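Local structure of FdtA domain-containing protein (Helicobacter canadensis MIT 98-5491, 7N67) at residues B[85-91]-B[117-123]. The protein probably acts as a 3,4-ketoisomerase on a dTDP-linked keto sugar in the biosynthesis of an unusual formylated sugar. Numbering follows the deposited sequence.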
ATOM      1  N   GLY B  85       5.318  -3.321  -1.231  1.00 29.81           N
ATOM      2  CA  GLY B  85       5.495  -3.723  -2.637  1.00 28.48           C
ATOM      3  C   GLY B  85       6.826  -4.397  -2.844  1.00 26.99           C
ATOM      4  O   GLY B  85       7.401  -4.935  -1.867  1.00 27.72           O
ATOM      5  N   SER B  86       7.304  -4.385  -4.079  1.00 25.36           N
ATOM      6  CA  SER B  86       8.486  -5.164  -4.496  1.00 25.84           C
ATOM      7  C   SER B  86       9.417  -4.256  -5.270  1.00 28.68           C
ATOM      8  O   SER B  86       8.941  -3.291  -5.937  1.00 28.11           O
ATOM      9  CB  SER B  86       8.099  -6.350  -5.357  1.00 26.30           C
ATOM     10  OG  SER B  86       7.558  -5.932  -6.612  0.75 23.87           O
ATOM     11  N   CYS B  87      10.686  -4.618  -5.270  1.00 31.12           N
ATOM     12  CA  CYS B  87      11.591  -4.179  -6.344  1.00 33.31           C
ATOM     13  C   CYS B  87      12.705  -5.203  -6.532  1.00 32.68           C
ATOM     14  O   CYS B  87      12.790  -6.157  -5.742  1.00 33.37           O
ATOM     15  CB  CYS B  87      12.083  -2.765  -6.076  1.00 36.78           C
ATOM     16  SG  CYS B  87      13.673  -2.704  -5.232  1.00 38.12           S
ATOM     17  N   GLU B  88      13.459  -5.040  -7.615  1.00 31.87           N
ATOM     18  CA  GLU B  88      14.618  -5.891  -7.944  1.00 32.09           C
ATOM     19  C   GLU B  88      15.893  -5.107  -7.634  1.00 29.84           C
ATOM     20  O   GLU B  88      16.195  -4.155  -8.376  1.00 27.75           O
ATOM     21  CB  GLU B  88      14.544  -6.331  -9.404  1.00 32.36           C
ATOM     22  CG  GLU B  88      15.583  -7.378  -9.726  1.00 34.90           C
ATOM     23  CD  GLU B  88      15.652  -7.743 -11.192  1.00 37.70           C
ATOM     24  OE1 GLU B  88      16.697  -8.287 -11.614  1.00 36.78           O
ATOM     25  OE2 GLU B  88      14.666  -7.467 -11.905  1.00 40.87           O
ATOM     26  N   ILE B  89      16.612  -5.509  -6.585  1.00 31.36           N
ATOM     27  CA  ILE B  89      17.971  -4.968  -6.280  1.00 31.42           C
ATOM     28  C   ILE B  89      18.970  -5.669  -7.193  1.00 29.34           C
ATOM     29  O   ILE B  89      18.978  -6.900  -7.184  1.00 30.26           O
ATOM     30  CB  ILE B  89      18.376  -5.134  -4.803  1.00 31.71           C
ATOM     31  CG1 ILE B  89      17.262  -4.738  -3.828  1.00 32.78           C
ATOM     32  CG2 ILE B  89      19.656  -4.356  -4.541  1.00 33.54           C
ATOM     33  CD1 ILE B  89      16.712  -3.362  -4.055  1.00 32.98           C
ATOM     34  N   VAL B  90      19.766  -4.896  -7.937  1.00 29.30           N
ATOM     35  CA  VAL B  90      20.850  -5.416  -8.821  1.00 29.53           C
ATOM     36  C   VAL B  90      22.191  -4.922  -8.274  1.00 28.04           C
ATOM     37  O   VAL B  90      22.411  -3.697  -8.213  1.00 26.89           O
ATOM     38  CB  VAL B  90      20.673  -5.012 -10.299  1.00 31.42           C
ATOM     39  CG1 VAL B  90      21.654  -5.759 -11.191  1.00 29.65           C
ATOM     40  CG2 VAL B  90      19.250  -5.224 -10.788  1.00 31.86           C
ATOM     41  N   LEU B  91      23.050  -5.883  -7.943  1.00 28.95           N
ATOM     42  CA  LEU B  91      24.320  -5.729  -7.200  1.00 29.71           C
ATOM     43  C   LEU B  91      25.478  -6.115  -8.120  1.00 31.61           C
ATOM     44  O   LEU B  91      25.408  -7.163  -8.800  1.00 31.50           O
ATOM     45  CB  LEU B  91      24.295  -6.656  -5.983  1.00 30.38           C
ATOM     46  CG  LEU B  91      23.288  -6.304  -4.893  1.00 32.06           C
ATOM     47  CD1 LEU B  91      23.523  -7.186  -3.673  1.00 30.92           C
ATOM     48  CD2 LEU B  91      23.363  -4.819  -4.528  1.00 32.30           C
ATOM     49  N   ARG B 117      25.078  -0.638  -6.949  1.00 28.08           N
ATOM     50  CA  ARG B 117      23.707  -1.173  -6.752  1.00 29.51           C
ATOM     51  C   ARG B 117      22.733  -0.340  -7.583  1.00 30.97           C
ATOM     52  O   ARG B 117      22.968   0.884  -7.751  1.00 29.30           O
ATOM     53  CB  ARG B 117      23.313  -1.258  -5.269  1.00 28.87           C
ATOM     54  CG  ARG B 117      22.759   0.013  -4.638  1.00 29.68           C
ATOM     55  CD  ARG B 117      23.790   1.133  -4.521  1.00 30.58           C
ATOM     56  NE  ARG B 117      24.986   0.707  -3.799  1.00 30.10           N
ATOM     57  CZ  ARG B 117      25.091   0.651  -2.469  1.00 31.52           C
ATOM     58  NH1 ARG B 117      24.066   1.000  -1.704  1.00 32.99           N
ATOM     59  NH2 ARG B 117      26.213   0.237  -1.904  1.00 29.95           N
ATOM     60  N   GLU B 118      21.722  -1.025  -8.119  1.00 30.25           N
ATOM     61  CA  GLU B 118      20.530  -0.414  -8.747  1.00 33.03           C
ATOM     62  C   GLU B 118      19.276  -1.060  -8.136  1.00 30.09           C
ATOM     63  O   GLU B 118      19.368  -2.171  -7.598  1.00 27.27           O
ATOM     64  CB  GLU B 118      20.578  -0.589 -10.269  1.00 34.76           C
ATOM     65  CG  GLU B 118      21.969  -0.444 -10.840  1.00 36.55           C
ATOM     66  CD  GLU B 118      22.043  -0.358 -12.352  1.00 38.16           C
ATOM     67  OE1 GLU B 118      20.995  -0.503 -13.000  1.00 40.63           O
ATOM     68  OE2 GLU B 118      23.164  -0.159 -12.872  1.00 42.18           O
ATOM     69  N   MET B 119      18.145  -0.378  -8.232  1.00 27.91           N
ATOM     70  CA  MET B 119      16.860  -0.925  -7.777  1.00 31.19           C
ATOM     71  C   MET B 119      15.828  -0.599  -8.849  1.00 32.99           C
ATOM     72  O   MET B 119      15.555   0.580  -9.087  1.00 34.31           O
ATOM     73  CB  MET B 119      16.449  -0.403  -6.390  1.00 32.90           C
ATOM     74  CG  MET B 119      16.904   1.005  -6.028  1.00 34.88           C
ATOM     75  SD  MET B 119      18.666   1.233  -5.558  1.00 34.72           S
ATOM     76  CE  MET B 119      18.781   0.506  -3.923  1.00 40.55           C
ATOM     77  N   ARG B 120      15.328  -1.642  -9.509  1.00 36.61           N
ATOM     78  CA  ARG B 120      14.439  -1.524 -10.692  1.00 37.32           C
ATOM     79  C   ARG B 120      13.199  -2.410 -10.511  1.00 34.48           C
ATOM     80  O   ARG B 120      13.112  -3.135  -9.492  1.00 31.45           O
ATOM     81  CB  ARG B 120      15.245  -1.875 -11.939  1.00 39.18           C
ATOM     82  CG  ARG B 120      16.073  -3.141 -11.799  1.00 43.66           C
ATOM     83  CD  ARG B 120      16.680  -3.560 -13.124  1.00 45.36           C
ATOM     84  NE  ARG B 120      16.733  -5.014 -13.243  1.00 48.94           N
ATOM     85  CZ  ARG B 120      17.725  -5.695 -13.824  1.00 47.80           C
ATOM     86  NH1 ARG B 120      18.777  -5.054 -14.325  1.00 44.42           N
ATOM     87  NH2 ARG B 120      17.654  -7.016 -13.878  1.00 41.61           N
ATOM     88  N   ASN B 121      12.240  -2.289 -11.430  1.00 33.39           N
ATOM     89  CA  ASN B 121      10.970  -3.066 -11.414  1.00 33.98           C
ATOM     90  C   ASN B 121      10.253  -2.828 -10.080  1.00 31.54           C
ATOM     91  O   ASN B 121       9.689  -3.773  -9.520  1.00 31.79           O
ATOM     92  CB  ASN B 121      11.248  -4.541 -11.719  1.00 33.46           C
ATOM     93  CG  ASN B 121      11.941  -4.696 -13.056  1.00 34.11           C
ATOM     94  OD1 ASN B 121      11.570  -4.023 -14.015  1.00 31.06           O
ATOM     95  ND2 ASN B 121      12.947  -5.559 -13.135  1.00 35.37           N
ATOM     96  N   PHE B 122      10.319  -1.597  -9.580  1.00 31.47           N
ATOM     97  CA  PHE B 122       9.525  -1.133  -8.428  1.00 31.26           C
ATOM     98  C   PHE B 122       8.069  -1.381  -8.782  1.00 30.15           C
ATOM     99  O   PHE B 122       7.671  -0.949  -9.856  1.00 32.51           O
ATOM    100  CB  PHE B 122       9.717   0.359  -8.163  1.00 31.18           C
ATOM    101  CG  PHE B 122      10.904   0.712  -7.308  1.00 32.72           C
ATOM    102  CD1 PHE B 122      11.985   1.398  -7.844  1.00 31.04           C
ATOM    103  CD2 PHE B 122      10.922   0.381  -5.958  1.00 31.24           C
ATOM    104  CE1 PHE B 122      13.065   1.735  -7.047  1.00 31.95           C
ATOM    105  CE2 PHE B 122      12.008   0.711  -5.168  1.00 30.50           C
ATOM    106  CZ  PHE B 122      13.075   1.386  -5.712  1.00 30.57           C
ATOM    107  N   SER B 123       7.297  -2.015  -7.906  1.00 28.37           N
ATOM    108  CA  SER B 123       5.824  -1.990  -8.033  1.00 27.23           C
ATOM    109  C   SER B 123       5.367  -0.546  -7.811  1.00 26.93           C
ATOM    110  O   SER B 123       6.055   0.209  -7.118  1.00 27.62           O
ATOM    111  CB  SER B 123       5.142  -2.961  -7.112  1.00 26.05           C
ATOM    112  OG  SER B 123       5.572  -2.794  -5.783  1.00 26.92           O
TER
HETATM  113  O   HOH W   1       9.814  -6.209  -8.207  1.00 32.80           O
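Two neighbouring antiparallel strands of a cupin-type β-sandwich, paired from Glu-88 with Arg-120 to Leu-91 with Arg-117, illustrate how one ladder can serve two unlike faces. Glu-88 N donates to Arg-120 O at 2.7 Å and Arg-120 N to Glu-88 O; Val-90 and Glu-118 form the same reciprocal pair of backbone hydrogen bonds. On the face of Glu-88, Val-90, Glu-118 and Arg-120, Glu-88 runs extended, CG anti to the backbone N (chi1 -171°), and its carboxylate stands almost perpendicular to the Arg-120 guanidinium. The salt bridge between OE1 of Glu-88 and NH2 of Arg-120 measures 2.8 Å, but its hydrogen bond is bent and weak; OE1 also has a hydrogen bond with Ser-99 OG. OE2 receives ND2 of Asn-121 at 2.8 Å, in the amide plane, and a weak bond from Arg-120 NE. Val-90 CG2 covers one guanidinium face, 3.4 Å from Arg-120 CZ. The face of Ile-89, Leu-91, Arg-117 and Met-119 is largely apolar: Met-119 CB lies 3.8 Å from Ile-89 CD1 and equally close to Cys-87 SG. That sulfur approaches the Phe-122 ring obliquely, 4.3 Å from its centroid. Beyond the ladder Ser-123 grips Ser-86 twice, OG accepting from the backbone N and N donating to the carbonyl O. In one of its two conformers, Ser-86 OG is water-linked to Asn-121 O and hydrogen-bonds OG of Ser-86 of the second subunit. Strand 98-102 flanks segment 85-91; strand 68-73 borders segment 117-123, where Arg-117 packs on dTDP-binding His-71 and the Met-119 side chain lies about 5 Å from bound thymidine-5'-diphosphate; strand 107-111 of the other sheet packs against Ile-89, Leu-91 and Arg-117.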